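Local atomic coordinates of adenosine deaminase 1 (Arthrobacter aurescens, PDB entry 3RYS), a protein that probably catalyses the zinc-dependent hydrolytic deamination of adenine to hypoxanthine, a step of purine salvage and nitrogen catabolism. Residues R89-V95 with Y288-N292; T8-P14 with W335-T341; G167-D171 with Y186-A190. All coordinates share one frame. Residues are numbered along the deposited sequence.

Interaction 1. Residues R89-V95 with Y288-N292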
ATOM      1  N   ARG A  89      13.282   7.150   2.026  1.00 13.92           N
ATOM      2  CA  ARG A  89      13.599   5.786   2.452  1.00 17.80           C
ATOM      3  C   ARG A  89      13.264   4.754   1.371  1.00 15.15           C
ATOM      4  O   ARG A  89      14.020   3.808   1.143  1.00 14.33           O
ATOM      5  CB  ARG A  89      12.893   5.452   3.769  1.00 14.14           C
ATOM      6  CG  ARG A  89      13.095   4.022   4.236  1.00 16.58           C
ATOM      7  CD  ARG A  89      14.570   3.672   4.438  1.00 19.88           C
ATOM      8  NE  ARG A  89      14.730   2.283   4.867  1.00 16.47           N
ATOM      9  CZ  ARG A  89      14.682   1.237   4.044  1.00 19.58           C
ATOM     10  NH1 ARG A  89      14.489   1.421   2.744  1.00 15.39           N
ATOM     11  NH2 ARG A  89      14.828   0.006   4.516  1.00 22.84           N
ATOM     12  N   ALA A  90      12.138   4.953   0.695  1.00 13.36           N
ATOM     13  CA  ALA A  90      11.739   4.073  -0.394  1.00 16.02           C
ATOM     14  C   ALA A  90      12.794   4.046  -1.495  1.00 16.92           C
ATOM     15  O   ALA A  90      13.170   2.978  -1.977  1.00 20.37           O
ATOM     16  CB  ALA A  90      10.387   4.494  -0.959  1.00 14.70           C
ATOM     17  N   ALA A  91      13.271   5.221  -1.890  1.00 15.91           N
ATOM     18  CA  ALA A  91      14.276   5.316  -2.943  1.00 15.87           C
ATOM     19  C   ALA A  91      15.526   4.517  -2.584  1.00 16.48           C
ATOM     20  O   ALA A  91      16.005   3.705  -3.378  1.00 16.02           O
ATOM     21  CB  ALA A  91      14.629   6.777  -3.219  1.00 14.75           C
ATOM     22  N   ALA A  92      16.039   4.745  -1.378  1.00 15.95           N
ATOM     23  CA  ALA A  92      17.214   4.037  -0.882  1.00 13.79           C
ATOM     24  C   ALA A  92      17.029   2.525  -0.896  1.00 14.04           C
ATOM     25  O   ALA A  92      18.000   1.777  -0.907  1.00 15.62           O
ATOM     26  CB  ALA A  92      17.554   4.505   0.523  1.00 15.60           C
ATOM     27  N   GLY A  93      15.778   2.078  -0.884  1.00 15.55           N
ATOM     28  CA  GLY A  93      15.480   0.658  -0.850  1.00 14.14           C
ATOM     29  C   GLY A  93      15.178   0.063  -2.210  1.00 15.36           C
ATOM     30  O   GLY A  93      14.841  -1.119  -2.318  1.00 18.52           O
ATOM     31  N   GLY A  94      15.281   0.877  -3.256  1.00 13.40           N
ATOM     32  CA  GLY A  94      15.128   0.375  -4.609  1.00 14.12           C
ATOM     33  C   GLY A  94      13.826   0.743  -5.297  1.00 16.13           C
ATOM     34  O   GLY A  94      13.659   0.462  -6.482  1.00 16.15           O
ATOM     35  N   VAL A  95      12.906   1.363  -4.560  1.00 15.35           N
ATOM     36  CA  VAL A  95      11.619   1.773  -5.122  1.00 14.82           C
ATOM     37  C   VAL A  95      11.811   2.815  -6.229  1.00 14.46           C
ATOM     38  O   VAL A  95      12.283   3.926  -5.982  1.00 13.71           O
ATOM     39  CB  VAL A  95      10.663   2.325  -4.036  1.00 14.54           C
ATOM     40  CG1 VAL A  95       9.326   2.725  -4.645  1.00 13.49           C
ATOM     41  CG2 VAL A  95      10.452   1.302  -2.934  1.00 12.70           C
ATOM     42  N   TYR A 288      10.469  -1.935   5.123  1.00 13.97           N
ATOM     43  CA  TYR A 288      10.003  -1.421   3.844  1.00 13.88           C
ATOM     44  C   TYR A 288      10.042  -2.533   2.794  1.00 13.53           C
ATOM     45  O   TYR A 288      10.262  -3.695   3.134  1.00 13.55           O
ATOM     46  CB  TYR A 288      10.836  -0.201   3.444  1.00 13.64           C
ATOM     47  CG  TYR A 288      10.615   0.965   4.387  1.00 16.94           C
ATOM     48  CD1 TYR A 288      11.184   0.980   5.659  1.00 12.99           C
ATOM     49  CD2 TYR A 288       9.812   2.036   4.018  1.00 12.99           C
ATOM     50  CE1 TYR A 288      10.967   2.032   6.527  1.00 11.35           C
ATOM     51  CE2 TYR A 288       9.588   3.096   4.878  1.00 12.32           C
ATOM     52  CZ  TYR A 288      10.164   3.091   6.131  1.00 15.03           C
ATOM     53  OH  TYR A 288       9.932   4.152   6.980  1.00 12.49           O
ATOM     54  N   VAL A 289       9.812  -2.198   1.532  1.00 13.01           N
ATOM     55  CA  VAL A 289       9.756  -3.236   0.508  1.00 13.06           C
ATOM     56  C   VAL A 289      11.046  -4.061   0.485  1.00 13.89           C
ATOM     57  O   VAL A 289      10.999  -5.291   0.460  1.00 13.16           O
ATOM     58  CB  VAL A 289       9.448  -2.667  -0.895  1.00 13.03           C
ATOM     59  CG1 VAL A 289      10.610  -1.825  -1.402  1.00 11.95           C
ATOM     60  CG2 VAL A 289       9.142  -3.798  -1.865  1.00 12.29           C
ATOM     61  N   ASP A 290      12.193  -3.386   0.520  1.00 13.35           N
ATOM     62  CA  ASP A 290      13.477  -4.081   0.487  1.00 12.82           C
ATOM     63  C   ASP A 290      13.638  -4.996   1.694  1.00 14.30           C
ATOM     64  O   ASP A 290      14.308  -6.018   1.614  1.00 15.27           O
ATOM     65  CB  ASP A 290      14.646  -3.094   0.387  1.00 15.72           C
ATOM     66  CG  ASP A 290      14.763  -2.189   1.603  1.00 20.82           C
ATOM     67  OD1 ASP A 290      15.653  -2.444   2.449  1.00 19.87           O
ATOM     68  OD2 ASP A 290      13.967  -1.227   1.712  1.00 19.33           O
ATOM     69  N   ASP A 291      13.016  -4.627   2.808  1.00 14.20           N
ATOM     70  CA  ASP A 291      12.999  -5.482   3.988  1.00 14.07           C
ATOM     71  C   ASP A 291      12.120  -6.698   3.752  1.00 15.40           C
ATOM     72  O   ASP A 291      12.445  -7.800   4.192  1.00 18.70           O
ATOM     73  CB  ASP A 291      12.514  -4.710   5.215  1.00 13.72           C
ATOM     74  CG  ASP A 291      13.534  -3.702   5.709  1.00 18.11           C
ATOM     75  OD1 ASP A 291      14.718  -4.081   5.895  1.00 19.01           O
ATOM     76  OD2 ASP A 291      13.150  -2.530   5.913  1.00 17.40           O
ATOM     77  N   ASN A 292      11.002  -6.500   3.056  1.00 15.52           N
ATOM     78  CA  ASN A 292      10.135  -7.617   2.701  1.00 14.04           C
ATOM     79  C   ASN A 292      10.880  -8.601   1.811  1.00 16.15           C
ATOM     80  O   ASN A 292      10.780  -9.809   1.994  1.00 17.47           O
ATOM     81  CB  ASN A 292       8.849  -7.141   2.019  1.00 12.60           C
ATOM     82  CG  ASN A 292       7.811  -6.624   3.011  1.00 15.92           C
ATOM     83  OD1 ASN A 292       6.870  -7.335   3.368  1.00 16.06           O
ATOM     84  ND2 ASN A 292       7.980  -5.384   3.462  1.00 13.07           N
TER

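Interaction 2. Residues T8-P14 with W335-T341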
ATOM      1  N   THR A   8      25.296 -14.076  -6.850  1.00 28.09           N
ATOM      2  CA  THR A   8      24.507 -13.789  -5.651  1.00 27.94           C
ATOM      3  C   THR A   8      24.530 -12.297  -5.272  1.00 33.21           C
ATOM      4  O   THR A   8      25.522 -11.593  -5.513  1.00 27.58           O
ATOM      5  CB  THR A   8      24.984 -14.629  -4.445  1.00 27.34           C
ATOM      6  OG1 THR A   8      26.277 -14.177  -4.012  1.00 28.29           O
ATOM      7  CG2 THR A   8      25.072 -16.107  -4.819  1.00 23.58           C
ATOM      8  N   THR A   9      23.437 -11.817  -4.682  1.00 29.45           N
ATOM      9  CA  THR A   9      23.357 -10.425  -4.239  1.00 28.58           C
ATOM     10  C   THR A   9      22.636 -10.326  -2.895  1.00 24.54           C
ATOM     11  O   THR A   9      21.817 -11.179  -2.560  1.00 28.36           O
ATOM     12  CB  THR A   9      22.649  -9.518  -5.294  1.00 28.01           C
ATOM     13  OG1 THR A   9      22.739  -8.143  -4.901  1.00 26.07           O
ATOM     14  CG2 THR A   9      21.182  -9.904  -5.453  1.00 22.86           C
ATOM     15  N   SER A  10      22.957  -9.298  -2.117  1.00 27.32           N
ATOM     16  CA  SER A  10      22.224  -9.016  -0.885  1.00 27.83           C
ATOM     17  C   SER A  10      21.425  -7.726  -1.024  1.00 29.83           C
ATOM     18  O   SER A  10      20.809  -7.262  -0.064  1.00 26.95           O
ATOM     19  CB  SER A  10      23.168  -8.918   0.312  1.00 20.19           C
ATOM     20  OG  SER A  10      23.660 -10.193   0.671  1.00 25.54           O
ATOM     21  N   THR A  11      21.444  -7.155  -2.225  1.00 24.32           N
ATOM     22  CA  THR A  11      20.718  -5.924  -2.505  1.00 25.78           C
ATOM     23  C   THR A  11      19.305  -6.221  -3.001  1.00 24.09           C
ATOM     24  O   THR A  11      19.026  -7.312  -3.493  1.00 23.49           O
ATOM     25  CB  THR A  11      21.449  -5.076  -3.557  1.00 27.18           C
ATOM     26  OG1 THR A  11      21.411  -5.747  -4.824  1.00 24.48           O
ATOM     27  CG2 THR A  11      22.899  -4.853  -3.142  1.00 23.65           C
ATOM     28  N   ALA A  12      18.418  -5.241  -2.857  1.00 24.20           N
ATOM     29  CA  ALA A  12      17.046  -5.366  -3.329  1.00 20.34           C
ATOM     30  C   ALA A  12      16.995  -4.982  -4.797  1.00 21.21           C
ATOM     31  O   ALA A  12      17.849  -4.233  -5.271  1.00 22.83           O
ATOM     32  CB  ALA A  12      16.127  -4.474  -2.519  1.00 18.25           C
ATOM     33  N   PRO A  13      15.990  -5.494  -5.522  1.00 21.52           N
ATOM     34  CA  PRO A  13      15.816  -5.224  -6.954  1.00 19.97           C
ATOM     35  C   PRO A  13      15.140  -3.882  -7.167  1.00 19.20           C
ATOM     36  O   PRO A  13      14.534  -3.359  -6.232  1.00 19.31           O
ATOM     37  CB  PRO A  13      14.857  -6.334  -7.411  1.00 21.27           C
ATOM     38  CG  PRO A  13      14.619  -7.219  -6.202  1.00 23.08           C
ATOM     39  CD  PRO A  13      14.947  -6.389  -5.004  1.00 19.64           C
ATOM     40  N   PRO A  14      15.236  -3.328  -8.384  1.00 19.40           N
ATOM     41  CA  PRO A  14      14.468  -2.130  -8.726  1.00 15.81           C
ATOM     42  C   PRO A  14      13.004  -2.527  -8.830  1.00 15.55           C
ATOM     43  O   PRO A  14      12.685  -3.384  -9.649  1.00 17.64           O
ATOM     44  CB  PRO A  14      14.996  -1.756 -10.116  1.00 16.14           C
ATOM     45  CG  PRO A  14      16.211  -2.588 -10.335  1.00 19.04           C
ATOM     46  CD  PRO A  14      16.026  -3.817  -9.521  1.00 21.15           C
ATOM     47  N   TRP A 335      19.733  -5.589 -13.142  1.00 24.23           N
ATOM     48  CA  TRP A 335      19.965  -6.026 -11.769  1.00 24.20           C
ATOM     49  C   TRP A 335      20.212  -7.531 -11.699  1.00 27.06           C
ATOM     50  O   TRP A 335      21.093  -7.990 -10.978  1.00 27.66           O
ATOM     51  CB  TRP A 335      18.795  -5.635 -10.864  1.00 21.25           C
ATOM     52  CG  TRP A 335      18.937  -6.141  -9.462  1.00 22.46           C
ATOM     53  CD1 TRP A 335      19.685  -5.591  -8.466  1.00 20.90           C
ATOM     54  CD2 TRP A 335      18.312  -7.305  -8.900  1.00 24.96           C
ATOM     55  NE1 TRP A 335      19.569  -6.338  -7.317  1.00 24.21           N
ATOM     56  CE2 TRP A 335      18.732  -7.394  -7.557  1.00 25.91           C
ATOM     57  CE3 TRP A 335      17.445  -8.280  -9.405  1.00 19.90           C
ATOM     58  CZ2 TRP A 335      18.308  -8.422  -6.708  1.00 24.16           C
ATOM     59  CZ3 TRP A 335      17.026  -9.298  -8.562  1.00 22.90           C
ATOM     60  CH2 TRP A 335      17.459  -9.361  -7.229  1.00 24.17           C
ATOM     61  N   VAL A 336      19.431  -8.294 -12.458  1.00 26.34           N
ATOM     62  CA  VAL A 336      19.576  -9.745 -12.495  1.00 26.13           C
ATOM     63  C   VAL A 336      20.933 -10.172 -13.043  1.00 28.75           C
ATOM     64  O   VAL A 336      21.603 -11.027 -12.465  1.00 29.75           O
ATOM     65  CB  VAL A 336      18.481 -10.388 -13.356  1.00 24.25           C
ATOM     66  CG1 VAL A 336      18.727 -11.883 -13.501  1.00 20.22           C
ATOM     67  CG2 VAL A 336      17.125 -10.119 -12.753  1.00 23.27           C
ATOM     68  N   LYS A 337      21.363  -9.538 -14.106  1.00 27.03           N
ATOM     69  CA  LYS A 337      22.606  -9.862 -14.720  1.00 28.04           C
ATOM     70  C   LYS A 337      23.774  -9.509 -13.888  1.00 26.90           C
ATOM     71  O   LYS A 337      24.753 -10.178 -13.895  1.00 32.20           O
ATOM     72  CB  LYS A 337      22.723  -9.125 -16.013  1.00 28.87           C
ATOM     73  CG  LYS A 337      22.014  -9.724 -17.100  1.00 27.98           C
ATOM     74  CD  LYS A 337      22.135  -8.868 -18.235  1.00 30.46           C
ATOM     75  CE  LYS A 337      21.078  -9.151 -19.205  1.00 35.42           C
ATOM     76  NZ  LYS A 337      21.559  -8.914 -20.548  1.00 42.29           N
ATOM     77  N   ALA A 338      23.658  -8.426 -13.174  1.00 25.69           N
ATOM     78  CA  ALA A 338      24.683  -8.018 -12.268  1.00 34.44           C
ATOM     79  C   ALA A 338      24.688  -8.820 -10.968  1.00 34.89           C
ATOM     80  O   ALA A 338      25.619  -8.797 -10.232  1.00 34.04           O
ATOM     81  CB  ALA A 338      24.512  -6.598 -11.976  1.00 31.58           C
ATOM     82  N   SER A 339      23.628  -9.542 -10.714  1.00 33.53           N
ATOM     83  CA  SER A 339      23.345 -10.090  -9.426  1.00 32.00           C
ATOM     84  C   SER A 339      23.423 -11.577  -9.346  1.00 36.10           C
ATOM     85  O   SER A 339      23.179 -12.121  -8.327  1.00 37.79           O
ATOM     86  CB  SER A 339      21.939  -9.685  -9.005  1.00 28.55           C
ATOM     87  OG  SER A 339      21.953  -8.471  -8.339  1.00 32.56           O
ATOM     88  N   VAL A 340      23.732 -12.264 -10.420  1.00 37.61           N
ATOM     89  CA  VAL A 340      23.865 -13.705 -10.307  1.00 38.18           C
ATOM     90  C   VAL A 340      25.304 -14.083 -10.357  1.00 38.64           C
ATOM     91  O   VAL A 340      26.099 -13.370 -10.945  1.00 43.48           O
ATOM     92  CB  VAL A 340      23.145 -14.465 -11.384  1.00 37.50           C
ATOM     93  CG1 VAL A 340      21.671 -14.222 -11.318  1.00 32.70           C
ATOM     94  CG2 VAL A 340      23.729 -14.184 -12.731  1.00 30.06           C
ATOM     95  N   THR A 341      25.620 -15.214  -9.727  1.00 40.54           N
ATOM     96  CA  THR A 341      26.987 -15.718  -9.592  1.00 40.59           C
ATOM     97  C   THR A 341      27.570 -16.159 -10.892  1.00 35.57           C
ATOM     98  O   THR A 341      27.000 -16.949 -11.558  1.00 36.73           O
ATOM     99  CB  THR A 341      27.051 -16.939  -8.686  1.00 36.28           C
ATOM    100  OG1 THR A 341      25.946 -16.937  -7.812  1.00 37.92           O
ATOM    101  CG2 THR A 341      28.319 -16.945  -7.901  1.00 28.72           C
TER

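Interaction 3. Residues G167-D171 with Y186-A190. With ADE (adenine), chain D.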
ATOM      1  N   GLY A 167      -6.388   7.477  -8.914  1.00 16.32           N
ATOM      2  CA  GLY A 167      -7.321   6.390  -8.703  1.00 14.98           C
ATOM      3  C   GLY A 167      -7.901   6.363  -7.305  1.00 14.69           C
ATOM      4  O   GLY A 167      -7.616   7.224  -6.471  1.00 14.28           O
ATOM      5  N   ILE A 168      -8.716   5.350  -7.048  1.00 13.83           N
ATOM      6  CA  ILE A 168      -9.438   5.240  -5.794  1.00 14.03           C
ATOM      7  C   ILE A 168      -9.178   3.881  -5.171  1.00 15.94           C
ATOM      8  O   ILE A 168      -8.983   2.893  -5.882  1.00 15.09           O
ATOM      9  CB  ILE A 168     -10.943   5.442  -6.026  1.00 13.28           C
ATOM     10  CG1 ILE A 168     -11.229   6.918  -6.280  1.00 15.04           C
ATOM     11  CG2 ILE A 168     -11.753   4.938  -4.856  1.00 16.94           C
ATOM     12  CD1 ILE A 168     -12.692   7.273  -6.179  1.00 28.94           C
ATOM     13  N   GLY A 169      -9.157   3.837  -3.843  1.00 14.21           N
ATOM     14  CA  GLY A 169      -8.865   2.612  -3.125  1.00 11.60           C
ATOM     15  C   GLY A 169      -9.902   2.325  -2.064  1.00 12.19           C
ATOM     16  O   GLY A 169     -10.816   3.114  -1.848  1.00 11.58           O
ATOM     17  N   LEU A 170      -9.752   1.192  -1.391  1.00 13.65           N
ATOM     18  CA  LEU A 170     -10.719   0.765  -0.392  1.00 13.85           C
ATOM     19  C   LEU A 170      -9.997  -0.033   0.690  1.00 14.11           C
ATOM     20  O   LEU A 170      -9.475  -1.112   0.427  1.00 16.20           O
ATOM     21  CB  LEU A 170     -11.812  -0.075  -1.067  1.00 15.85           C
ATOM     22  CG  LEU A 170     -13.188  -0.310  -0.428  1.00 16.64           C
ATOM     23  CD1 LEU A 170     -13.172  -1.525   0.479  1.00 15.68           C
ATOM     24  CD2 LEU A 170     -13.704   0.923   0.311  1.00 15.94           C
ATOM     25  N   ASP A 171      -9.952   0.504   1.904  1.00 13.05           N
ATOM     26  CA  ASP A 171      -9.279  -0.185   2.999  1.00 15.31           C
ATOM     27  C   ASP A 171     -10.032  -0.073   4.327  1.00 16.17           C
ATOM     28  O   ASP A 171     -11.246   0.137   4.341  1.00 13.00           O
ATOM     29  CB  ASP A 171      -7.824   0.291   3.139  1.00 14.49           C
ATOM     30  CG  ASP A 171      -7.713   1.777   3.429  1.00 15.64           C
ATOM     31  OD1 ASP A 171      -8.756   2.437   3.615  1.00 12.32           O
ATOM     32  OD2 ASP A 171      -6.574   2.289   3.478  1.00 17.68           O
ATOM     33  N   TYR A 186     -17.652   3.314  -6.681  1.00 18.94           N
ATOM     34  CA  TYR A 186     -16.776   2.911  -7.783  1.00 23.35           C
ATOM     35  C   TYR A 186     -17.346   3.214  -9.169  1.00 23.99           C
ATOM     36  O   TYR A 186     -16.592   3.482 -10.109  1.00 21.50           O
ATOM     37  CB  TYR A 186     -16.357   1.440  -7.658  1.00 21.45           C
ATOM     38  CG  TYR A 186     -15.198   1.264  -6.711  1.00 19.79           C
ATOM     39  CD1 TYR A 186     -13.930   0.945  -7.183  1.00 20.20           C
ATOM     40  CD2 TYR A 186     -15.363   1.458  -5.345  1.00 16.72           C
ATOM     41  CE1 TYR A 186     -12.859   0.802  -6.314  1.00 19.53           C
ATOM     42  CE2 TYR A 186     -14.305   1.319  -4.469  1.00 17.93           C
ATOM     43  CZ  TYR A 186     -13.056   0.990  -4.958  1.00 19.72           C
ATOM     44  OH  TYR A 186     -12.005   0.853  -4.086  1.00 19.39           O
ATOM     45  N   GLN A 187     -18.670   3.173  -9.295  1.00 23.93           N
ATOM     46  CA  GLN A 187     -19.306   3.622 -10.527  1.00 25.03           C
ATOM     47  C   GLN A 187     -19.023   5.107 -10.724  1.00 24.03           C
ATOM     48  O   GLN A 187     -18.755   5.557 -11.836  1.00 26.38           O
ATOM     49  CB  GLN A 187     -20.810   3.347 -10.507  1.00 24.36           C
ATOM     50  CG  GLN A 187     -21.186   1.953 -10.990  1.00 30.20           C
ATOM     51  CD  GLN A 187     -22.667   1.643 -10.813  1.00 41.23           C
ATOM     52  OE1 GLN A 187     -23.251   1.901  -9.755  1.00 41.45           O
ATOM     53  NE2 GLN A 187     -23.277   1.075 -11.847  1.00 34.96           N
ATOM     54  N   ARG A 188     -19.064   5.863  -9.631  1.00 23.55           N
ATOM     55  CA  ARG A 188     -18.713   7.281  -9.663  1.00 29.42           C
ATOM     56  C   ARG A 188     -17.284   7.491 -10.152  1.00 27.17           C
ATOM     57  O   ARG A 188     -17.040   8.269 -11.073  1.00 24.51           O
ATOM     58  CB  ARG A 188     -18.888   7.909  -8.279  1.00 30.60           C
ATOM     59  CG  ARG A 188     -20.106   8.812  -8.138  1.00 35.39           C
ATOM     60  CD  ARG A 188     -19.746  10.257  -8.462  1.00 36.53           C
ATOM     61  NE  ARG A 188     -19.018  10.355  -9.722  1.00 37.20           N
ATOM     62  CZ  ARG A 188     -18.678  11.498 -10.311  1.00 41.95           C
ATOM     63  NH1 ARG A 188     -18.016  11.477 -11.462  1.00 38.45           N
ATOM     64  NH2 ARG A 188     -19.000  12.661  -9.754  1.00 41.52           N
ATOM     65  N   ALA A 189     -16.349   6.786  -9.526  1.00 27.05           N
ATOM     66  CA  ALA A 189     -14.934   6.894  -9.855  1.00 23.61           C
ATOM     67  C   ALA A 189     -14.639   6.546 -11.312  1.00 21.22           C
ATOM     68  O   ALA A 189     -13.906   7.263 -11.987  1.00 21.33           O
ATOM     69  CB  ALA A 189     -14.115   6.011  -8.928  1.00 21.81           C
ATOM     70  N   ALA A 190     -15.196   5.438 -11.788  1.00 22.42           N
ATOM     71  CA  ALA A 190     -14.925   4.979 -13.149  1.00 21.86           C
ATOM     72  C   ALA A 190     -15.365   6.002 -14.191  1.00 23.26           C
ATOM     73  O   ALA A 190     -14.619   6.310 -15.122  1.00 18.62           O
ATOM     74  CB  ALA A 190     -15.593   3.630 -13.404  1.00 23.39           C
TER
HETATM   75  N9  ADE D 345      -5.434   0.436   6.382  1.00 18.84           N
HETATM   76  C8  ADE D 345      -4.078   0.611   6.297  1.00 21.89           C
HETATM   77  N7  ADE D 345      -3.411  -0.480   5.983  1.00 20.30           N
HETATM   78  C5  ADE D 345      -4.406  -1.439   5.858  1.00 22.54           C
HETATM   79  C6  ADE D 345      -4.362  -2.814   5.540  1.00 23.31           C
HETATM   80  N6  ADE D 345      -3.223  -3.469   5.287  1.00 21.81           N
HETATM   81  N1  ADE D 345      -5.535  -3.486   5.495  1.00 22.49           N
HETATM   82  C2  ADE D 345      -6.671  -2.821   5.753  1.00 22.84           C
HETATM   83  N3  ADE D 345      -6.841  -1.533   6.061  1.00 21.82           N
HETATM   84  C4  ADE D 345      -5.658  -0.893   6.099  1.00 20.84           C

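Interaction 1. Residues R89-V95 with Y288-N292
Arg89, in the last turn of helix 76-92, reaches across to the start of helix 289-300, an example of one side chain serving stacking and charge together. Tyr288, the N-cap, offers its ring: Arg89 CG sits 3.5 Å from the centroid of the Tyr288 ring, a CH-pi contact, and the guanidinium stacks on the ring, centres 4.5 Å apart. Val289 turns to the apolar side, its CG1 3.5 Å from Val95 CG2. Asp290 forms the closer salt bridge, Arg89 NH1 donating to Asp290 OD2 at 2.9 Å. Asp290 CB lies 3.4 Å from Gly93 O, and at Gly93 a CB would collide with the carboxylate. Asp291 OD2 makes a second salt bridge to Arg89 NH2 (3.3 Å) and accepts a hydrogen bond from Tyr288 N (2.9 Å). Asn292 ND2 reaches back to Tyr288 O at 2.9 Å. Helix 76-92 ends in a Schellman motif at Gly94, whose positive phi suits glycine, before strand 95-102: a helix-to-strand turn of the TIM barrel, fastened to the start of an outer helix.

Interaction 2. Residues T8-P14 with W335-T341
The first modelled residues of the chain lie along the end of its last helix, and the meeting is built around one aromatic side chain, Trp335. Its apolar contacts come first: Pro13 lies over one face of the indole, with Pro13 CB 3.7 Å from the centroid of the six-membered ring of Trp335 and almost on the ring normal, a CH-pi interaction. Pro13 CG also approaches Trp335 CH2 to 3.7 Å. Pro14 packs nearer the backbone of the same residue, its CD 3.6 Å from Trp335 CB, while the methyl CG2 of Thr9 comes within 3.5 Å of Trp335 CZ2. Thr9 CB is also in van der Waals contact with Ser339 OG, at 3.3 Å. Proline suits a partner of this kind because its rigid ring presents several C-H groups to the pi system.

In fold terms, the extended N-terminal segment leading into strand 15-17, the first strand of the TIM barrel's parallel sheet, runs over the end of helix 322-339, the last helix of the chain. Val304 of helix 304-317 touches both Thr9 and Trp335, and Phe293 of helix 289-300 lies against Pro13.

The polar contacts are few. Trp335 NE1 donates to Thr11 OG1 at 3.2 Å with a nearly straight geometry, and Thr11 OG1 is in turn hydrogen-bonded to Thr9 OG1 at 2.7 Å, so the indole joins a short chain of side-chain bonds. Further out, Thr8 N bonds to Thr341 OG1 at 3.1 Å and, weakly, to Ser339 O at 3.2 Å.

Interaction 3. Residues G167-D171 with Y186-A190
In this example of a helix packed on the outside of a barrel strand, rotamers decide which side chains reach across. Strand 167-171 and residues 186-190 of helix 183-191 run nearly antiparallel, at 162°, with the axes of these short segments 9.2 Å apart. The CA-to-CB bonds of Ile168 and Leu170 point to the helix, while Asp171 lies beyond its reach. Ile168, with chi1 m and chi2 t, extends CD1 to 3.3 Å from Ala189 CB; the small alanine lets the backbones come close, Ile168 and Ala189 having the nearest pair of CA atoms, 7.0 Å apart. Tyr186 behaves differently. Its CA-to-CB bond points sideways, yet chi1 of -82° and chi2 of -108° carry the ring to the strand, where Tyr186 CZ lies 4.2 Å from both Ile168 CG2 and Leu170 CB. The ring meets Leu170 edge-on, with Tyr186 OH 3.2 Å from Leu170 CB and 3.3 Å from Gly169 C. That hydroxyl is hydrogen-bonded elsewhere, to Ile197 O on the next strand, so a polar tip is satisfied within an apolar layer. Leu170 packs on Ala198 as well. Asp171 belongs to the adenine pocket, where Asp171 CB is 3.6 Å from adenine N3, so the strand joins helix packing at one end to the ligand site at the other. Strand 167-171, helix 183-191 and strand 195-200 form a beta-alpha-beta unit of the TIM barrel; the strand is flanked by parallel strands 135-143 and 195-200, and helix 148-160 contributes Leu155 against Ile168.

In the fold
From the N terminus, the chain first lays down residues 8-14, which pack against the last helix, so interaction 2 closes a loop spanning almost the whole protein. Within that loop lies interaction 1, where the turn after helix 76-92 meets the start of helix 289-300. Interaction 3, a local closure of a single beta-alpha-beta unit, falls in sequence within the loop that interaction 1 closes. Along the sequence the three are therefore concentric and none cross. Interactions 1 and 2 adjoin: Ala12 CB lies 3.5 Å from Asp290 CB and 3.6 Å from Gly93 O, linking terminal segment and helices. Interaction 3 stands across the chain's centre, its own centre about 27 Å from that of interaction 1.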